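Local coordinates for MdbA (Actinomyces oris, PDB 4Z7X), which is a thiol-disulfide oxidoreductase of the thioredoxin superfamily, probably forming disulfide bonds in proteins of the sortase-mediated pilus assembly pathway, at residues A[60-65]-A[198-203]; A[74-79]-A[212-217]. One frame throughout, in Å; residues are numbered along the deposited sequence.

Contact 1 (A[60-65]-A[198-203]); sequences DIYFDY and TVFFKG
Asp60, Ile61 and Tyr62 pair with Phe200, Val199 and Thr198 as antiparallel neighbours in the central sheet of the thioredoxin fold, the two short strand axes running 172° apart. Four backbone bonds close the ladder. Tyr62 N to Thr198 O, 2.9 Å, is nearly straight; Asp60 N gives Phe200 O a bond of 2.8 Å, and Phe200 N and Thr198 N return bonds to Asp60 O and Tyr62 O. On the non-hydrogen-bonded Ile61–Val199 pair, the CA-H of Val199 points at Asp60 O, with CA 3.3 Å from it. Ile61 CG1 and Val199 CG2 meet only loosely; both side chains instead turn to helix 68-86, where each touches Phe73.

The opposite sheet face, carrying Asp60, Tyr62, Thr198 and Phe200, holds the tight packing. With CG of both Tyr62 (chi1 -71°) and Phe200 (chi1 -63°) anti to the carbonyl carbon, the rings rise together and approach obliquely, Tyr62 CE1 lying 3.9 Å from Phe200 CE2. Asp60 CB lies at the edge of the Phe200 ring, near its plane, and Asp60 CB and OD2 each come to 4.0 Å from Phe200 CB. Thr198 O lies in the plane of the Tyr62 ring, at its edge near CD1, while the ring stacks with His95 of strand 91-96. Thr198 OG1 bonds to Gly195 O.

Beyond Phe201 the second strand ends, and packing gives way to a water link at Gly203. OD1 of the buried Asp60 carboxylate is bonded to His95 NE2, whereas OD2 accepts from water 1 at 2.8 Å, and that water accepts from Gly203 N, also at 2.8 Å.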
ATOM      1  N   ASP A  60       2.206   9.943   1.981  1.00  9.27           N
ATOM      2  CA  ASP A  60       0.951   9.200   1.912  1.00  9.86           C
ATOM      3  C   ASP A  60       0.733   8.825   0.454  1.00 11.84           C
ATOM      4  O   ASP A  60       0.768   9.709  -0.421  1.00 14.05           O
ATOM      5  CB  ASP A  60      -0.226  10.125   2.293  1.00 13.59           C
ATOM      6  CG  ASP A  60      -0.325  10.410   3.761  1.00 15.07           C
ATOM      7  OD1 ASP A  60      -0.461   9.449   4.513  1.00 17.57           O
ATOM      8  OD2 ASP A  60      -0.297  11.616   4.176  1.00 22.92           O
ATOM      9  N   ILE A  61       0.458   7.564   0.189  1.00 11.09           N
ATOM     10  CA  ILE A  61       0.100   7.088  -1.125  1.00  9.75           C
ATOM     11  C   ILE A  61      -1.280   6.396  -1.078  1.00 11.57           C
ATOM     12  O   ILE A  61      -1.443   5.388  -0.423  1.00 10.70           O
ATOM     13  CB  ILE A  61       1.140   6.104  -1.714  1.00 12.02           C
ATOM     14  CG1 ILE A  61       2.557   6.768  -1.711  1.00 16.13           C
ATOM     15  CG2 ILE A  61       0.739   5.724  -3.122  1.00 14.84           C
ATOM     16  CD1 ILE A  61       3.679   5.869  -2.140  1.00 21.70           C
ATOM     17  N   TYR A  62      -2.221   7.002  -1.794  1.00 11.74           N
ATOM     18  CA  TYR A  62      -3.563   6.450  -1.999  1.00  9.40           C
ATOM     19  C   TYR A  62      -3.540   5.685  -3.315  1.00 12.22           C
ATOM     20  O   TYR A  62      -3.158   6.240  -4.368  1.00 14.80           O
ATOM     21  CB  TYR A  62      -4.645   7.546  -2.035  1.00 11.74           C
ATOM     22  CG  TYR A  62      -4.912   8.188  -0.717  1.00 13.42           C
ATOM     23  CD1 TYR A  62      -4.089   9.194  -0.202  1.00 13.98           C
ATOM     24  CD2 TYR A  62      -6.004   7.807   0.025  1.00 13.82           C
ATOM     25  CE1 TYR A  62      -4.358   9.759   1.042  1.00 14.68           C
ATOM     26  CE2 TYR A  62      -6.302   8.389   1.246  1.00 13.90           C
ATOM     27  CZ  TYR A  62      -5.475   9.359   1.756  1.00 15.45           C
ATOM     28  OH  TYR A  62      -5.737   9.932   2.995  1.00 17.00           O
ATOM     29  N   PHE A  63      -3.929   4.418  -3.250  1.00 11.32           N
ATOM     30  CA  PHE A  63      -3.779   3.518  -4.399  1.00 11.44           C
ATOM     31  C   PHE A  63      -4.903   2.495  -4.458  1.00 10.60           C
ATOM     32  O   PHE A  63      -5.631   2.276  -3.484  1.00 10.57           O
ATOM     33  CB  PHE A  63      -2.442   2.793  -4.294  1.00 13.16           C
ATOM     34  CG  PHE A  63      -2.419   1.735  -3.233  1.00 10.95           C
ATOM     35  CD1 PHE A  63      -2.129   2.024  -1.913  1.00 13.34           C
ATOM     36  CD2 PHE A  63      -2.844   0.463  -3.545  1.00 11.23           C
ATOM     37  CE1 PHE A  63      -2.179   1.015  -0.968  1.00 13.72           C
ATOM     38  CE2 PHE A  63      -2.886  -0.541  -2.618  1.00 11.35           C
ATOM     39  CZ  PHE A  63      -2.567  -0.259  -1.305  1.00 13.74           C
ATOM     40  N   ASP A  64      -5.064   1.921  -5.651  1.00 11.07           N
ATOM     41  CA  ASP A  64      -5.941   0.769  -5.912  1.00 11.71           C
ATOM     42  C   ASP A  64      -5.084  -0.287  -6.630  1.00 11.47           C
ATOM     43  O   ASP A  64      -4.449   0.022  -7.643  1.00 11.33           O
ATOM     44  CB  ASP A  64      -7.118   1.218  -6.803  1.00 12.71           C
ATOM     45  CG  ASP A  64      -8.160   0.132  -7.043  1.00 11.68           C
ATOM     46  OD1 ASP A  64      -7.825  -1.049  -6.932  1.00 12.44           O
ATOM     47  OD2 ASP A  64      -9.319   0.469  -7.401  1.00 15.50           O
ATOM     48  N   TYR A  65      -5.057  -1.493  -6.100  1.00 10.26           N
ATOM     49  CA  TYR A  65      -4.371  -2.608  -6.732  1.00 10.96           C
ATOM     50  C   TYR A  65      -4.772  -2.888  -8.179  1.00 11.99           C
ATOM     51  O   TYR A  65      -4.010  -3.524  -8.910  1.00 14.37           O
ATOM     52  CB  TYR A  65      -4.486  -3.907  -5.907  1.00 11.18           C
ATOM     53  CG  TYR A  65      -3.652  -3.921  -4.630  1.00 10.06           C
ATOM     54  CD1 TYR A  65      -2.284  -3.776  -4.698  1.00  9.67           C
ATOM     55  CD2 TYR A  65      -4.237  -4.007  -3.380  1.00 11.69           C
ATOM     56  CE1 TYR A  65      -1.500  -3.782  -3.575  1.00 10.06           C
ATOM     57  CE2 TYR A  65      -3.470  -3.998  -2.230  1.00 11.21           C
ATOM     58  CZ  TYR A  65      -2.105  -3.868  -2.330  1.00  9.96           C
ATOM     59  OH  TYR A  65      -1.356  -3.828  -1.201  1.00 11.61           O
ATOM     60  N   THR A 198      -3.093   9.114  -5.539  1.00 13.87           N
ATOM     61  CA  THR A 198      -3.030  10.459  -4.997  1.00 13.34           C
ATOM     62  C   THR A 198      -1.914  10.415  -3.971  1.00 11.74           C
ATOM     63  O   THR A 198      -1.870   9.488  -3.151  1.00 12.88           O
ATOM     64  CB  THR A 198      -4.363  10.941  -4.354  1.00 16.42           C
ATOM     65  OG1 THR A 198      -5.384  11.031  -5.354  1.00 18.92           O
ATOM     66  CG2 THR A 198      -4.157  12.295  -3.733  1.00 21.38           C
ATOM     67  N   VAL A 199      -1.022  11.387  -4.018  1.00 11.64           N
ATOM     68  CA  VAL A 199       0.150  11.416  -3.131  1.00 11.49           C
ATOM     69  C   VAL A 199       0.206  12.740  -2.363  1.00 12.22           C
ATOM     70  O   VAL A 199       0.009  13.826  -2.926  1.00 13.56           O
ATOM     71  CB  VAL A 199       1.436  11.209  -3.991  1.00 12.89           C
ATOM     72  CG1 VAL A 199       2.695  11.274  -3.154  1.00 15.15           C
ATOM     73  CG2 VAL A 199       1.392   9.849  -4.709  1.00 13.90           C
ATOM     74  N   PHE A 200       0.498  12.635  -1.062  1.00 11.69           N
ATOM     75  CA  PHE A 200       0.760  13.793  -0.219  1.00 12.02           C
ATOM     76  C   PHE A 200       2.118  13.617   0.434  1.00 12.18           C
ATOM     77  O   PHE A 200       2.537  12.485   0.747  1.00 10.84           O
ATOM     78  CB  PHE A 200      -0.314  13.903   0.851  1.00 13.06           C
ATOM     79  CG  PHE A 200      -1.681  14.141   0.320  1.00 12.41           C
ATOM     80  CD1 PHE A 200      -2.150  15.435   0.161  1.00 14.93           C
ATOM     81  CD2 PHE A 200      -2.533  13.069   0.062  1.00 15.70           C
ATOM     82  CE1 PHE A 200      -3.411  15.659  -0.336  1.00 16.63           C
ATOM     83  CE2 PHE A 200      -3.809  13.278  -0.424  1.00 15.67           C
ATOM     84  CZ  PHE A 200      -4.253  14.586  -0.620  1.00 15.86           C
ATOM     85  N   PHE A 201       2.811  14.729   0.625  1.00 11.49           N
ATOM     86  CA  PHE A 201       4.076  14.750   1.356  1.00 12.21           C
ATOM     87  C   PHE A 201       4.044  15.887   2.336  1.00 13.26           C
ATOM     88  O   PHE A 201       3.790  17.020   1.969  1.00 15.41           O
ATOM     89  CB  PHE A 201       5.288  14.856   0.421  1.00 13.14           C
ATOM     90  CG  PHE A 201       6.580  14.841   1.176  1.00 13.11           C
ATOM     91  CD1 PHE A 201       6.924  13.757   1.945  1.00 11.74           C
ATOM     92  CD2 PHE A 201       7.423  15.933   1.156  1.00 15.41           C
ATOM     93  CE1 PHE A 201       8.103  13.749   2.671  1.00 12.68           C
ATOM     94  CE2 PHE A 201       8.583  15.932   1.873  1.00 15.77           C
ATOM     95  CZ  PHE A 201       8.921  14.850   2.640  1.00 13.80           C
ATOM     96  N   LYS A 202       4.247  15.566   3.606  1.00 13.50           N
ATOM     97  CA  LYS A 202       4.031  16.529   4.690  0.60 17.33           C
ATOM     98  C   LYS A 202       2.652  17.196   4.614  1.00 15.81           C
ATOM     99  O   LYS A 202       2.508  18.397   4.892  1.00 21.23           O
ATOM    100  CB  LYS A 202       5.110  17.594   4.687  0.60 21.04           C
ATOM    101  CG  LYS A 202       6.501  17.046   4.853  0.60 20.79           C
ATOM    102  CD  LYS A 202       7.586  18.080   4.594  0.60 26.27           C
ATOM    103  CE  LYS A 202       7.786  18.958   5.805  0.60 30.10           C
ATOM    104  NZ  LYS A 202       8.921  19.888   5.637  0.60 37.81           N
ATOM    105  N   GLY A 203       1.656  16.419   4.261  1.00 16.05           N
ATOM    106  CA  GLY A 203       0.291  16.890   4.181  1.00 17.11           C
ATOM    107  C   GLY A 203      -0.047  17.719   2.952  1.00 22.94           C
ATOM    108  O   GLY A 203      -1.204  18.130   2.814  1.00 23.62           O
TER
HETATM  109  O   HOH W   1       1.676  13.617   3.878  1.00 15.73           O

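Contact 2 (A[74-79]-A[212-217]); sequences EGLHTQ and QTPTSL
Leu76 and His77, on helix 68-86 of the thioredoxin fold, pack against the type I turn Thr213–Ser216 that leads into the C-terminal helix 216-222; this is a helix-to-turn contact, part buried and part at the surface. Leu76 serves the outer half. Its CG is anti to the backbone N (chi1 -177°), and from there CD1 reaches the proline ring, 3.9 Å from Pro214 CD, the two side chains crossing at about a right angle. CD2 rests on the backbone at Gln212. Leu76 CG also lies over the centre of the His77 ring, 3.9 Å above its plane. An alanine in place of Leu76 would probably open a gap beside Pro214 and Gln212 and uncover the face of the imidazole that CG overlies.

His77 fills the buried half. Leu217 CD1 comes to the imidazole obliquely, 3.7 Å from ND1. Ser216 OG, in one of its two deposited conformers, lies at the imidazole edge, in its plane, 3.2 Å from His77 CE1, which is also 3.3 Å from Thr213 O. The same OG donates to Thr213 O at 2.7 Å, and that oxygen also accepts from Ser216 N.

Polar links between the segments are indirect. Water 2 stands 2.9 Å from Leu76 O and 2.8 Å from Pro214 O, a possible bridge. Glu80 OE1, further along the helix, is bonded to both His77 ND1 and Leu217 N. Leu76 meets Pro214, and His77 meets Leu217, by apolar packing, while the CE1 edge of His77 faces two oxygens; the shared carboxylate is likely to fix the turn of the imidazole and the approach of the C-terminal helix.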
ATOM      1  N   GLU A  74       4.137   2.309  -8.745  1.00 14.24           N
ATOM      2  CA  GLU A  74       4.851   1.372  -7.907  1.00 13.24           C
ATOM      3  C   GLU A  74       6.122   0.879  -8.613  1.00 14.43           C
ATOM      4  O   GLU A  74       7.207   0.835  -8.000  1.00 14.95           O
ATOM      5  CB  GLU A  74       3.937   0.207  -7.523  1.00 14.21           C
ATOM      6  CG  GLU A  74       4.672  -0.956  -6.845  1.00 16.82           C
ATOM      7  CD  GLU A  74       5.221  -0.658  -5.448  1.00 18.07           C
ATOM      8  OE1 GLU A  74       6.023  -1.500  -4.949  1.00 18.19           O
ATOM      9  OE2 GLU A  74       4.841   0.389  -4.868  1.00 21.10           O
ATOM     10  N   GLY A  75       5.997   0.515  -9.890  1.00 14.71           N
ATOM     11  CA  GLY A  75       7.173   0.062 -10.607  1.00 17.40           C
ATOM     12  C   GLY A  75       8.292   1.125 -10.672  1.00 17.14           C
ATOM     13  O   GLY A  75       9.460   0.828 -10.473  1.00 17.80           O
ATOM     14  N   LEU A  76       7.929   2.370 -10.927  1.00 13.81           N
ATOM     15  CA  LEU A  76       8.899   3.425 -11.064  1.00 16.85           C
ATOM     16  C   LEU A  76       9.578   3.776  -9.742  1.00 15.01           C
ATOM     17  O   LEU A  76      10.752   4.093  -9.716  1.00 15.65           O
ATOM     18  CB  LEU A  76       8.223   4.674 -11.645  1.00 17.54           C
ATOM     19  CG  LEU A  76       9.076   5.901 -11.938  1.00 22.53           C
ATOM     20  CD1 LEU A  76      10.179   5.528 -12.923  1.00 26.23           C
ATOM     21  CD2 LEU A  76       8.231   7.070 -12.456  1.00 22.99           C
ATOM     22  N   HIS A  77       8.794   3.811  -8.678  1.00 12.21           N
ATOM     23  CA  HIS A  77       9.244   4.393  -7.410  1.00 12.41           C
ATOM     24  C   HIS A  77       9.597   3.406  -6.316  1.00 13.10           C
ATOM     25  O   HIS A  77      10.085   3.827  -5.272  1.00 12.68           O
ATOM     26  CB  HIS A  77       8.224   5.380  -6.872  1.00 13.04           C
ATOM     27  CG  HIS A  77       7.998   6.554  -7.769  1.00 13.02           C
ATOM     28  ND1 HIS A  77       8.960   7.521  -7.989  1.00 16.32           N
ATOM     29  CD2 HIS A  77       6.942   6.902  -8.538  1.00 17.54           C
ATOM     30  CE1 HIS A  77       8.507   8.418  -8.839  1.00 19.18           C
ATOM     31  NE2 HIS A  77       7.286   8.067  -9.196  1.00 18.38           N
ATOM     32  N   THR A  78       9.365   2.107  -6.531  1.00 12.62           N
ATOM     33  CA  THR A  78       9.608   1.154  -5.431  1.00 13.77           C
ATOM     34  C   THR A  78      11.033   1.201  -4.897  1.00 13.19           C
ATOM     35  O   THR A  78      11.244   1.152  -3.692  1.00 12.39           O
ATOM     36  CB  THR A  78       9.168  -0.293  -5.750  1.00 15.52           C
ATOM     37  OG1 THR A  78       9.428  -1.139  -4.618  1.00 16.52           O
ATOM     38  CG2 THR A  78       9.872  -0.860  -7.006  1.00 17.30           C
ATOM     39  N   GLN A  79      12.008   1.285  -5.784  1.00 13.53           N
ATOM     40  CA  GLN A  79      13.398   1.264  -5.342  1.00 13.98           C
ATOM     41  C   GLN A  79      13.686   2.469  -4.450  1.00 12.73           C
ATOM     42  O   GLN A  79      14.266   2.323  -3.356  1.00 12.87           O
ATOM     43  CB  GLN A  79      14.322   1.250  -6.544  1.00 15.99           C
ATOM     44  CG  GLN A  79      15.751   1.065  -6.146  1.00 18.91           C
ATOM     45  CD  GLN A  79      16.051  -0.339  -5.635  1.00 26.21           C
ATOM     46  OE1 GLN A  79      15.336  -1.350  -5.904  1.00 36.04           O
ATOM     47  NE2 GLN A  79      17.109  -0.418  -4.859  1.00 31.91           N
ATOM     48  N   GLN A 212       8.376  11.904 -12.679  1.00 33.73           N
ATOM     49  CA  GLN A 212       8.476  11.052 -13.859  0.60 36.38           C
ATOM     50  C   GLN A 212       9.800  10.327 -13.963  1.00 31.86           C
ATOM     51  O   GLN A 212      10.068   9.657 -14.941  1.00 40.76           O
ATOM     52  CB  GLN A 212       8.104  11.841 -15.115  0.60 44.94           C
ATOM     53  CG  GLN A 212       6.624  12.221 -15.123  0.60 44.25           C
ATOM     54  CD  GLN A 212       6.199  12.910 -16.410  0.60 45.02           C
ATOM     55  OE1 GLN A 212       6.748  12.641 -17.480  0.60 59.26           O
ATOM     56  NE2 GLN A 212       5.215  13.802 -16.316  0.60 40.23           N
ATOM     57  N   THR A 213      10.589  10.387 -12.901  1.00 32.75           N
ATOM     58  CA  THR A 213      11.850   9.674 -12.856  1.00 27.24           C
ATOM     59  C   THR A 213      11.933   8.821 -11.580  1.00 20.46           C
ATOM     60  O   THR A 213      11.173   9.047 -10.619  1.00 19.56           O
ATOM     61  CB  THR A 213      13.053  10.642 -12.903  1.00 29.30           C
ATOM     62  OG1 THR A 213      13.273  11.224 -11.606  1.00 32.89           O
ATOM     63  CG2 THR A 213      12.849  11.739 -13.941  1.00 36.44           C
ATOM     64  N   PRO A 214      12.859   7.839 -11.564  1.00 20.70           N
ATOM     65  CA  PRO A 214      12.932   6.965 -10.397  1.00 19.85           C
ATOM     66  C   PRO A 214      13.574   7.597  -9.195  1.00 19.83           C
ATOM     67  O   PRO A 214      13.701   6.945  -8.160  1.00 20.14           O
ATOM     68  CB  PRO A 214      13.799   5.775 -10.850  1.00 23.27           C
ATOM     69  CG  PRO A 214      14.264   6.062 -12.215  1.00 29.14           C
ATOM     70  CD  PRO A 214      13.621   7.315 -12.718  1.00 24.01           C
ATOM     71  N   THR A 215      14.016   8.837  -9.325  1.00 18.18           N
ATOM     72  CA  THR A 215      14.575   9.576  -8.198  1.00 18.14           C
ATOM     73  C   THR A 215      13.753  10.806  -7.836  1.00 16.28           C
ATOM     74  O   THR A 215      14.176  11.618  -6.998  1.00 18.67           O
ATOM     75  CB  THR A 215      15.993  10.057  -8.516  1.00 26.71           C
ATOM     76  OG1 THR A 215      15.975  10.820  -9.729  1.00 33.13           O
ATOM     77  CG2 THR A 215      16.880   8.890  -8.657  1.00 26.35           C
ATOM     78  N   SER A 216      12.597  10.950  -8.460  1.00 16.59           N
ATOM     79  CA  SER A 216      11.805  12.164  -8.242  0.60 16.85           C
ATOM     80  C   SER A 216      11.241  12.317  -6.826  1.00 17.45           C
ATOM     81  O   SER A 216      11.179  13.433  -6.336  1.00 16.70           O
ATOM     82  CB  SER A 216      10.744  12.340  -9.315  0.60 18.50           C
ATOM     83  OG  SER A 216       9.948  11.194  -9.446  0.60 21.43           O
ATOM     84  N   LEU A 217      10.896  11.227  -6.135  1.00 14.50           N
ATOM     85  CA  LEU A 217      10.451  11.350  -4.742  1.00 13.17           C
ATOM     86  C   LEU A 217      11.637  11.750  -3.867  1.00 12.02           C
ATOM     87  O   LEU A 217      11.492  12.548  -2.943  1.00 13.72           O
ATOM     88  CB  LEU A 217       9.766  10.069  -4.183  1.00 13.63           C
ATOM     89  CG  LEU A 217       8.387   9.802  -4.808  1.00 15.80           C
ATOM     90  CD1 LEU A 217       8.002   8.382  -4.488  1.00 15.58           C
ATOM     91  CD2 LEU A 217       7.346  10.776  -4.287  1.00 17.66           C
TER
HETATM   92  O   HOH W   2      12.828   4.273  -7.757  1.00 14.69           O

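Overall arrangement
Contacts 1 and 2 both bring late parts of the chain back to early ones: strand 58-63 and helix 68-86 are consecutive, and each receives a later partner, strand 198-201 or the start of helix 216-222. Their centres are 14 Å apart and their nearest atoms about 5 Å, without touching. Phe73 spans the interval, meeting Ile61 and Val199 of contact 1 on one hand and the His77 ring of contact 2 on the other. The probable CxxC active site, Cys67 and Cys70, lies at the start of helix 68-86; Phe63 touches Cys70. The bound (2S)-3-(cyclohexylamino)-2-hydroxypropane-1-sulfonic acid lies about 13 Å from the Asp60 side chain.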